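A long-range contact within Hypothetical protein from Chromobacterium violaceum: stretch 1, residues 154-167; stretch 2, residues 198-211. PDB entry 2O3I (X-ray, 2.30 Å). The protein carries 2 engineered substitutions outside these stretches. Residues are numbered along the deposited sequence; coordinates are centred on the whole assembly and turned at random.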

ATOM      1  N   THR A 154       5.228 -11.331   6.487  1.00 22.45           N
ATOM      2  CA  THR A 154       3.867 -11.392   5.965  1.00 21.14           C
ATOM      3  C   THR A 154       3.441 -12.852   5.890  1.00 20.94           C
ATOM      4  O   THR A 154       4.275 -13.748   5.886  1.00 18.98           O
ATOM      5  CB  THR A 154       3.769 -10.784   4.553  1.00 18.93           C
ATOM      6  OG1 THR A 154       4.457 -11.629   3.627  1.00 19.54           O
ATOM      7  CG2 THR A 154       4.388  -9.403   4.518  1.00 18.34           C
ATOM      8  N   PRO A 155       2.130 -13.113   5.819  1.00 20.93           N
ATOM      9  CA  PRO A 155       1.006 -12.178   5.793  1.00 21.54           C
ATOM     10  C   PRO A 155       0.974 -11.184   6.946  1.00 24.23           C
ATOM     11  O   PRO A 155       1.203 -11.545   8.105  1.00 23.87           O
ATOM     12  CB  PRO A 155      -0.206 -13.103   5.820  1.00 21.75           C
ATOM     13  CG  PRO A 155       0.287 -14.344   5.164  1.00 19.84           C
ATOM     14  CD  PRO A 155       1.646 -14.502   5.788  1.00 22.00           C
ATOM     15  N   ALA A 156       0.691  -9.926   6.617  1.00 23.84           N
ATOM     16  CA  ALA A 156       0.585  -8.873   7.620  1.00 24.77           C
ATOM     17  C   ALA A 156      -0.879  -8.425   7.587  1.00 25.45           C
ATOM     18  O   ALA A 156      -1.479  -8.331   6.515  1.00 26.56           O
ATOM     19  CB  ALA A 156       1.499  -7.716   7.274  1.00 23.21           C
ATOM     20  N   PHE A 157      -1.460  -8.161   8.750  1.00 23.01           N
ATOM     21  CA  PHE A 157      -2.854  -7.751   8.783  1.00 23.63           C
ATOM     22  C   PHE A 157      -3.034  -6.372   9.415  1.00 23.79           C
ATOM     23  O   PHE A 157      -2.571  -6.129  10.525  1.00 23.41           O
ATOM     24  CB  PHE A 157      -3.687  -8.784   9.557  1.00 23.69           C
ATOM     25  CG  PHE A 157      -3.589 -10.191   9.011  1.00 24.78           C
ATOM     26  CD1 PHE A 157      -4.243 -10.549   7.829  1.00 27.16           C
ATOM     27  CD2 PHE A 157      -2.827 -11.151   9.666  1.00 24.79           C
ATOM     28  CE1 PHE A 157      -4.135 -11.851   7.305  1.00 27.90           C
ATOM     29  CE2 PHE A 157      -2.709 -12.449   9.157  1.00 26.42           C
ATOM     30  CZ  PHE A 157      -3.365 -12.800   7.971  1.00 26.89           C
ATOM     31  N   LEU A 158      -3.687  -5.472   8.683  1.00 24.51           N
ATOM     32  CA  LEU A 158      -3.988  -4.129   9.169  1.00 27.35           C
ATOM     33  C   LEU A 158      -5.506  -4.063   9.304  1.00 28.24           C
ATOM     34  O   LEU A 158      -6.232  -4.477   8.402  1.00 28.23           O
ATOM     35  CB  LEU A 158      -3.508  -3.066   8.185  1.00 27.30           C
ATOM     36  CG  LEU A 158      -2.004  -2.835   8.112  1.00 28.23           C
ATOM     37  CD1 LEU A 158      -1.716  -1.881   6.956  1.00 31.36           C
ATOM     38  CD2 LEU A 158      -1.487  -2.274   9.432  1.00 23.25           C
ATOM     39  N   ALA A 159      -5.989  -3.548  10.429  1.00 29.68           N
ATOM     40  CA  ALA A 159      -7.427  -3.489  10.646  1.00 30.30           C
ATOM     41  C   ALA A 159      -7.943  -2.155  11.165  1.00 30.25           C
ATOM     42  O   ALA A 159      -7.246  -1.444  11.890  1.00 30.25           O
ATOM     43  CB  ALA A 159      -7.837  -4.606  11.589  1.00 28.53           C
ATOM     44  N   GLY A 160      -9.174  -1.833  10.772  1.00 33.60           N
ATOM     45  CA  GLY A 160      -9.827  -0.603  11.196  1.00 35.52           C
ATOM     46  C   GLY A 160     -10.652  -0.853  12.448  1.00 37.65           C
ATOM     47  O   GLY A 160     -10.671  -1.968  12.971  1.00 37.37           O
ATOM     48  N   GLU A 161     -11.346   0.174  12.927  1.00 40.18           N
ATOM     49  CA  GLU A 161     -12.154   0.054  14.137  1.00 42.04           C
ATOM     50  C   GLU A 161     -13.584  -0.428  13.887  1.00 43.26           C
ATOM     51  O   GLU A 161     -14.278  -0.839  14.822  1.00 42.77           O
ATOM     52  CB  GLU A 161     -12.188   1.401  14.869  1.00 43.05           C
ATOM     53  CG  GLU A 161     -10.815   1.890  15.335  1.00 44.46           C
ATOM     54  CD  GLU A 161     -10.210   0.999  16.415  1.00 46.58           C
ATOM     55  OE1 GLU A 161     -10.835   0.866  17.494  1.00 45.79           O
ATOM     56  OE2 GLU A 161      -9.114   0.436  16.187  1.00 44.06           O
ATOM     57  N   SER A 162     -14.017  -0.386  12.629  1.00 43.56           N
ATOM     58  CA  SER A 162     -15.373  -0.804  12.275  1.00 44.07           C
ATOM     59  C   SER A 162     -15.459  -2.262  11.826  1.00 44.12           C
ATOM     60  O   SER A 162     -16.325  -3.015  12.283  1.00 45.92           O
ATOM     61  CB  SER A 162     -15.926   0.105  11.174  1.00 44.36           C
ATOM     62  OG  SER A 162     -15.072   0.106  10.041  1.00 47.97           O
ATOM     63  N   GLY A 163     -14.563  -2.659  10.932  1.00 42.23           N
ATOM     64  CA  GLY A 163     -14.571  -4.022  10.437  1.00 41.33           C
ATOM     65  C   GLY A 163     -13.678  -4.152   9.224  1.00 40.13           C
ATOM     66  O   GLY A 163     -13.520  -5.233   8.665  1.00 41.75           O
ATOM     67  N   LEU A 164     -13.093  -3.034   8.816  1.00 39.02           N
ATOM     68  CA  LEU A 164     -12.191  -3.013   7.674  1.00 38.87           C
ATOM     69  C   LEU A 164     -10.901  -3.776   8.015  1.00 37.98           C
ATOM     70  O   LEU A 164     -10.284  -3.539   9.051  1.00 37.02           O
ATOM     71  CB  LEU A 164     -11.902  -1.552   7.299  1.00 39.85           C
ATOM     72  CG  LEU A 164     -10.860  -1.099   6.267  1.00 40.50           C
ATOM     73  CD1 LEU A 164      -9.513  -1.042   6.924  1.00 42.40           C
ATOM     74  CD2 LEU A 164     -10.854  -2.005   5.056  1.00 41.24           C
ATOM     75  N   CYS A 165     -10.529  -4.720   7.153  1.00 35.92           N
ATOM     76  CA  CYS A 165      -9.322  -5.525   7.332  1.00 35.69           C
ATOM     77  C   CYS A 165      -8.571  -5.616   6.010  1.00 33.29           C
ATOM     78  O   CYS A 165      -9.160  -5.898   4.968  1.00 33.96           O
ATOM     79  CB  CYS A 165      -9.666  -6.940   7.817  1.00 35.56           C
ATOM     80  SG  CYS A 165      -8.248  -8.092   7.864  1.00 40.70           S
ATOM     81  N   VAL A 166      -7.269  -5.367   6.059  1.00 30.95           N
ATOM     82  CA  VAL A 166      -6.430  -5.418   4.875  1.00 29.33           C
ATOM     83  C   VAL A 166      -5.274  -6.381   5.119  1.00 29.37           C
ATOM     84  O   VAL A 166      -4.659  -6.369   6.191  1.00 28.37           O
ATOM     85  CB  VAL A 166      -5.848  -4.018   4.529  1.00 29.60           C
ATOM     86  CG1 VAL A 166      -4.961  -4.106   3.303  1.00 29.56           C
ATOM     87  CG2 VAL A 166      -6.972  -3.032   4.279  1.00 30.01           C
ATOM     88  N   GLU A 167      -4.987  -7.222   4.130  1.00 27.85           N
ATOM     89  CA  GLU A 167      -3.886  -8.165   4.245  1.00 27.21           C
ATOM     90  C   GLU A 167      -2.791  -7.783   3.256  1.00 27.19           C
ATOM     91  O   GLU A 167      -3.067  -7.348   2.133  1.00 26.84           O
ATOM     92  CB  GLU A 167      -4.359  -9.584   3.960  1.00 26.80           C
ATOM     93  CG  GLU A 167      -3.265 -10.620   4.125  1.00 30.02           C
ATOM     94  CD  GLU A 167      -3.707 -12.014   3.720  1.00 29.59           C
ATOM     95  OE1 GLU A 167      -4.848 -12.407   4.052  1.00 31.73           O
ATOM     96  OE2 GLU A 167      -2.910 -12.719   3.078  1.00 29.16           O
TER
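Stretch 2, residues 198-211: PQFGQFGGLAMWMM

Stretch 2 begins with a short run, Pro198 to Phe200, whose backbone angles are helical although the regular helical bonds are absent. It turns through Gly201 and Gln202, then extends as a strand from Phe203 to Met211. This strand lies beside the first strand of stretch 1, Ala156 to Ala159, and runs against it: their N-to-C directions differ by 154°, and the axes approach to 4.5 Å. Ala156 faces Met208 (CA to CA 4.5 Å), Phe157 faces Ala207, Leu158 faces Leu206 and Ala159 faces Gly205.

Four backbone hydrogen bonds fix this antiparallel register. Phe157 N donates to Ala207 O at 2.7 Å, and Ala207 N returns a bond to Phe157 O at 2.8 Å. Two residues further along, Ala159 N to Gly205 O and Gly205 N to Ala159 O are each 2.9 Å. The intervening pair, Leu158 and Leu206, is not hydrogen-bonded to each other; Leu158 instead spends its N and O on Val166, with Leu158 N to Val166 O at 2.8 Å and Val166 N to Leu158 O at 2.7 Å. The first strand is therefore bonded along both its edges. CA-H...O contacts supplement the ladder, from Leu158 CA to Gly205 O at 3.0 Å and from Leu206 CA to Phe157 O at 3.2 Å.

At Gly204, where pairing begins, there is no room for a side chain. A CB on Gly204 would stand tight against Ala159 O and clash with the Phe200 ring at CD2, so the bare backbone leaves room for both. At Gly201, positive phi and psi would jam a CB against the preceding carbonyl oxygen, a constraint that by itself calls for glycine.

Side chains alternate across the sheet. Phe157 and Ala207 share one face, their CB atoms 4.1 Å apart, with the small alanine lying beside the bulky phenylalanine. On the other face Leu158 CD2 meets Leu206 CD1 at 4.0 Å, two branched aliphatic chains suited to a buried site.

The richest apolar cluster gathers around Phe200, ahead of the strand. Its CB points sideways, but the long, flat side chain brings the ring to stretch 1. Leu164 CD1 lies over one face, 3.5 Å from the ring centroid in a CH-pi contact, while Val166 CG2 approaches the edge, 3.7 Å from Phe200 CE1. Leu158 CB adds a contact of 3.7 Å to Phe200 CZ. Nearby, Phe203 reaches the aliphatic part of Glu161, with CZ 3.7 Å from Glu161 CG; the Glu161 carboxylate is hydrogen-bonded elsewhere in the structure.

At the far end, selenomethionine Met210 extends a flexible chain whose CE lies 3.6 Å from Pro155 CD and 3.9 Å from Phe157 CE2. Here direct backbone pairing gives way to water 1, which donates to Pro155 O at 2.9 Å and accepts from Met210 N at 3.1 Å, bridging the two stretches beyond the ladder.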

ATOM      1  N   PRO A 198      -8.418   6.919   3.676  1.00 48.31           N
ATOM      2  CA  PRO A 198      -9.585   7.394   4.426  1.00 47.52           C
ATOM      3  C   PRO A 198     -10.289   6.344   5.270  1.00 46.71           C
ATOM      4  O   PRO A 198     -10.801   6.649   6.344  1.00 46.99           O
ATOM      5  CB  PRO A 198     -10.480   7.954   3.331  1.00 48.97           C
ATOM      6  CG  PRO A 198      -9.482   8.546   2.391  1.00 49.44           C
ATOM      7  CD  PRO A 198      -8.450   7.434   2.295  1.00 48.25           C
ATOM      8  N   GLN A 199     -10.312   5.107   4.792  1.00 45.84           N
ATOM      9  CA  GLN A 199     -10.969   4.030   5.520  1.00 45.60           C
ATOM     10  C   GLN A 199     -10.316   3.720   6.866  1.00 45.44           C
ATOM     11  O   GLN A 199     -10.980   3.243   7.789  1.00 45.08           O
ATOM     12  CB  GLN A 199     -11.000   2.772   4.656  1.00 47.41           C
ATOM     13  CG  GLN A 199     -11.743   2.978   3.353  1.00 48.34           C
ATOM     14  CD  GLN A 199     -13.176   3.416   3.570  1.00 48.62           C
ATOM     15  OE1 GLN A 199     -13.718   4.204   2.796  1.00 49.60           O
ATOM     16  NE2 GLN A 199     -13.801   2.899   4.623  1.00 48.87           N
ATOM     17  N   PHE A 200      -9.019   3.986   6.978  1.00 44.65           N
ATOM     18  CA  PHE A 200      -8.300   3.736   8.225  1.00 44.19           C
ATOM     19  C   PHE A 200      -8.328   4.941   9.162  1.00 45.09           C
ATOM     20  O   PHE A 200      -8.612   4.804  10.351  1.00 45.74           O
ATOM     21  CB  PHE A 200      -6.842   3.355   7.946  1.00 41.68           C
ATOM     22  CG  PHE A 200      -6.636   1.898   7.682  1.00 41.11           C
ATOM     23  CD1 PHE A 200      -6.448   1.432   6.385  1.00 40.35           C
ATOM     24  CD2 PHE A 200      -6.634   0.983   8.734  1.00 40.45           C
ATOM     25  CE1 PHE A 200      -6.261   0.075   6.138  1.00 40.49           C
ATOM     26  CE2 PHE A 200      -6.448  -0.376   8.497  1.00 40.85           C
ATOM     27  CZ  PHE A 200      -6.261  -0.833   7.197  1.00 40.72           C
ATOM     28  N   GLY A 201      -8.019   6.121   8.631  1.00 44.49           N
ATOM     29  CA  GLY A 201      -8.022   7.311   9.459  1.00 45.51           C
ATOM     30  C   GLY A 201      -6.679   7.585  10.108  1.00 46.14           C
ATOM     31  O   GLY A 201      -6.614   8.014  11.261  1.00 46.78           O
ATOM     32  N   GLN A 202      -5.610   7.319   9.361  1.00 45.52           N
ATOM     33  CA  GLN A 202      -4.235   7.536   9.810  1.00 43.96           C
ATOM     34  C   GLN A 202      -3.684   6.564  10.862  1.00 42.14           C
ATOM     35  O   GLN A 202      -2.577   6.769  11.369  1.00 43.21           O
ATOM     36  CB  GLN A 202      -4.071   8.976  10.309  1.00 47.32           C
ATOM     37  CG  GLN A 202      -4.510  10.045   9.302  1.00 49.26           C
ATOM     38  CD  GLN A 202      -3.788   9.938   7.965  1.00 50.90           C
ATOM     39  OE1 GLN A 202      -2.575  10.160   7.875  1.00 52.34           O
ATOM     40  NE2 GLN A 202      -4.533   9.593   6.920  1.00 50.58           N
ATOM     41  N   PHE A 203      -4.437   5.517  11.192  1.00 38.29           N
ATOM     42  CA  PHE A 203      -3.975   4.525  12.170  1.00 36.02           C
ATOM     43  C   PHE A 203      -4.711   3.203  12.001  1.00 33.98           C
ATOM     44  O   PHE A 203      -5.706   3.120  11.273  1.00 33.66           O
ATOM     45  CB  PHE A 203      -4.166   5.019  13.611  1.00 35.48           C
ATOM     46  CG  PHE A 203      -5.563   4.817  14.149  1.00 38.12           C
ATOM     47  CD1 PHE A 203      -6.628   5.584  13.682  1.00 37.97           C
ATOM     48  CD2 PHE A 203      -5.813   3.843  15.112  1.00 37.90           C
ATOM     49  CE1 PHE A 203      -7.923   5.379  14.166  1.00 39.37           C
ATOM     50  CE2 PHE A 203      -7.103   3.631  15.600  1.00 38.65           C
ATOM     51  CZ  PHE A 203      -8.160   4.400  15.126  1.00 38.83           C
ATOM     52  N   GLY A 204      -4.223   2.170  12.680  1.00 31.00           N
ATOM     53  CA  GLY A 204      -4.864   0.874  12.586  1.00 28.24           C
ATOM     54  C   GLY A 204      -4.156  -0.237  13.337  1.00 26.26           C
ATOM     55  O   GLY A 204      -2.996  -0.099  13.729  1.00 24.68           O
ATOM     56  N   GLY A 205      -4.866  -1.341  13.545  1.00 22.76           N
ATOM     57  CA  GLY A 205      -4.276  -2.467  14.228  1.00 21.76           C
ATOM     58  C   GLY A 205      -3.374  -3.234  13.283  1.00 23.90           C
ATOM     59  O   GLY A 205      -3.629  -3.304  12.071  1.00 23.11           O
ATOM     60  N   LEU A 206      -2.306  -3.805  13.830  1.00 23.53           N
ATOM     61  CA  LEU A 206      -1.376  -4.589  13.026  1.00 24.14           C
ATOM     62  C   LEU A 206      -1.134  -5.954  13.644  1.00 23.37           C
ATOM     63  O   LEU A 206      -1.020  -6.092  14.863  1.00 25.54           O
ATOM     64  CB  LEU A 206      -0.038  -3.857  12.882  1.00 21.95           C
ATOM     65  CG  LEU A 206       1.156  -4.662  12.353  1.00 21.57           C
ATOM     66  CD1 LEU A 206       0.915  -5.082  10.906  1.00 20.16           C
ATOM     67  CD2 LEU A 206       2.415  -3.814  12.465  1.00 19.68           C
ATOM     68  N   ALA A 207      -1.065  -6.965  12.791  1.00 23.83           N
ATOM     69  CA  ALA A 207      -0.798  -8.325  13.231  1.00 25.26           C
ATOM     70  C   ALA A 207       0.111  -8.940  12.175  1.00 26.25           C
ATOM     71  O   ALA A 207      -0.275  -9.084  11.007  1.00 24.44           O
ATOM     72  CB  ALA A 207      -2.100  -9.119  13.353  1.00 26.31           C
HETATM   73  N   MSE A 208       1.327  -9.284  12.584  1.00 25.89           N
HETATM   74  CA  MSE A 208       2.292  -9.873  11.664  1.00 26.98           C
HETATM   75  C   MSE A 208       3.276 -10.766  12.413  1.00 26.16           C
HETATM   76  O   MSE A 208       3.204 -10.897  13.639  1.00 24.36           O
HETATM   77  CB  MSE A 208       3.045  -8.765  10.902  1.00 26.52           C
HETATM   78  CG  MSE A 208       3.866  -7.819  11.778  1.00 29.67           C
HETATM   79 SE   MSE A 208       4.630  -6.347  10.757  1.00 35.19          SE
HETATM   80  CE  MSE A 208       6.138  -7.268   9.968  1.00 32.15           C
ATOM     81  N   TRP A 209       4.185 -11.385  11.667  1.00 25.37           N
ATOM     82  CA  TRP A 209       5.188 -12.266  12.250  1.00 25.86           C
ATOM     83  C   TRP A 209       4.597 -13.462  13.014  1.00 24.75           C
ATOM     84  O   TRP A 209       4.990 -13.764  14.147  1.00 22.89           O
ATOM     85  CB  TRP A 209       6.136 -11.456  13.153  1.00 25.09           C
ATOM     86  CG  TRP A 209       7.201 -10.693  12.381  1.00 26.59           C
ATOM     87  CD1 TRP A 209       7.910 -11.145  11.301  1.00 27.29           C
ATOM     88  CD2 TRP A 209       7.722  -9.391  12.680  1.00 24.99           C
ATOM     89  NE1 TRP A 209       8.838 -10.214  10.913  1.00 27.61           N
ATOM     90  CE2 TRP A 209       8.749  -9.126  11.741  1.00 26.63           C
ATOM     91  CE3 TRP A 209       7.425  -8.424  13.651  1.00 24.50           C
ATOM     92  CZ2 TRP A 209       9.483  -7.933  11.741  1.00 24.77           C
ATOM     93  CZ3 TRP A 209       8.156  -7.233  13.654  1.00 26.09           C
ATOM     94  CH2 TRP A 209       9.174  -7.000  12.704  1.00 26.00           C
HETATM   95  N   MSE A 210       3.645 -14.139  12.387  1.00 23.56           N
HETATM   96  CA  MSE A 210       3.044 -15.319  12.991  1.00 25.75           C
HETATM   97  C   MSE A 210       4.175 -16.331  13.199  1.00 26.12           C
HETATM   98  O   MSE A 210       5.011 -16.526  12.314  1.00 23.25           O
HETATM   99  CB  MSE A 210       1.980 -15.902  12.066  1.00 26.95           C
HETATM  100  CG  MSE A 210       0.758 -15.020  11.886  1.00 29.44           C
HETATM  101 SE   MSE A 210      -0.523 -15.817  10.661  1.00 39.28          SE
HETATM  102  CE  MSE A 210       0.145 -15.030   9.020  1.00 35.81           C
HETATM  103  N   MSE A 211       4.207 -16.970  14.365  1.00 26.26           N
HETATM  104  CA  MSE A 211       5.269 -17.926  14.658  1.00 28.12           C
HETATM  105  C   MSE A 211       4.806 -19.218  15.324  1.00 29.18           C
HETATM  106  O   MSE A 211       3.828 -19.239  16.078  1.00 29.09           O
HETATM  107  CB  MSE A 211       6.323 -17.275  15.564  1.00 27.95           C
HETATM  108  CG  MSE A 211       6.946 -15.999  14.999  1.00 34.24           C
HETATM  109 SE   MSE A 211       7.832 -14.929  16.372  1.00 37.02          SE
HETATM  110  CE  MSE A 211       9.065 -13.968  15.295  1.00 41.93           C
TER
HETATM  111  O   HOH W   1       3.130 -13.202   9.442  1.00 18.27           O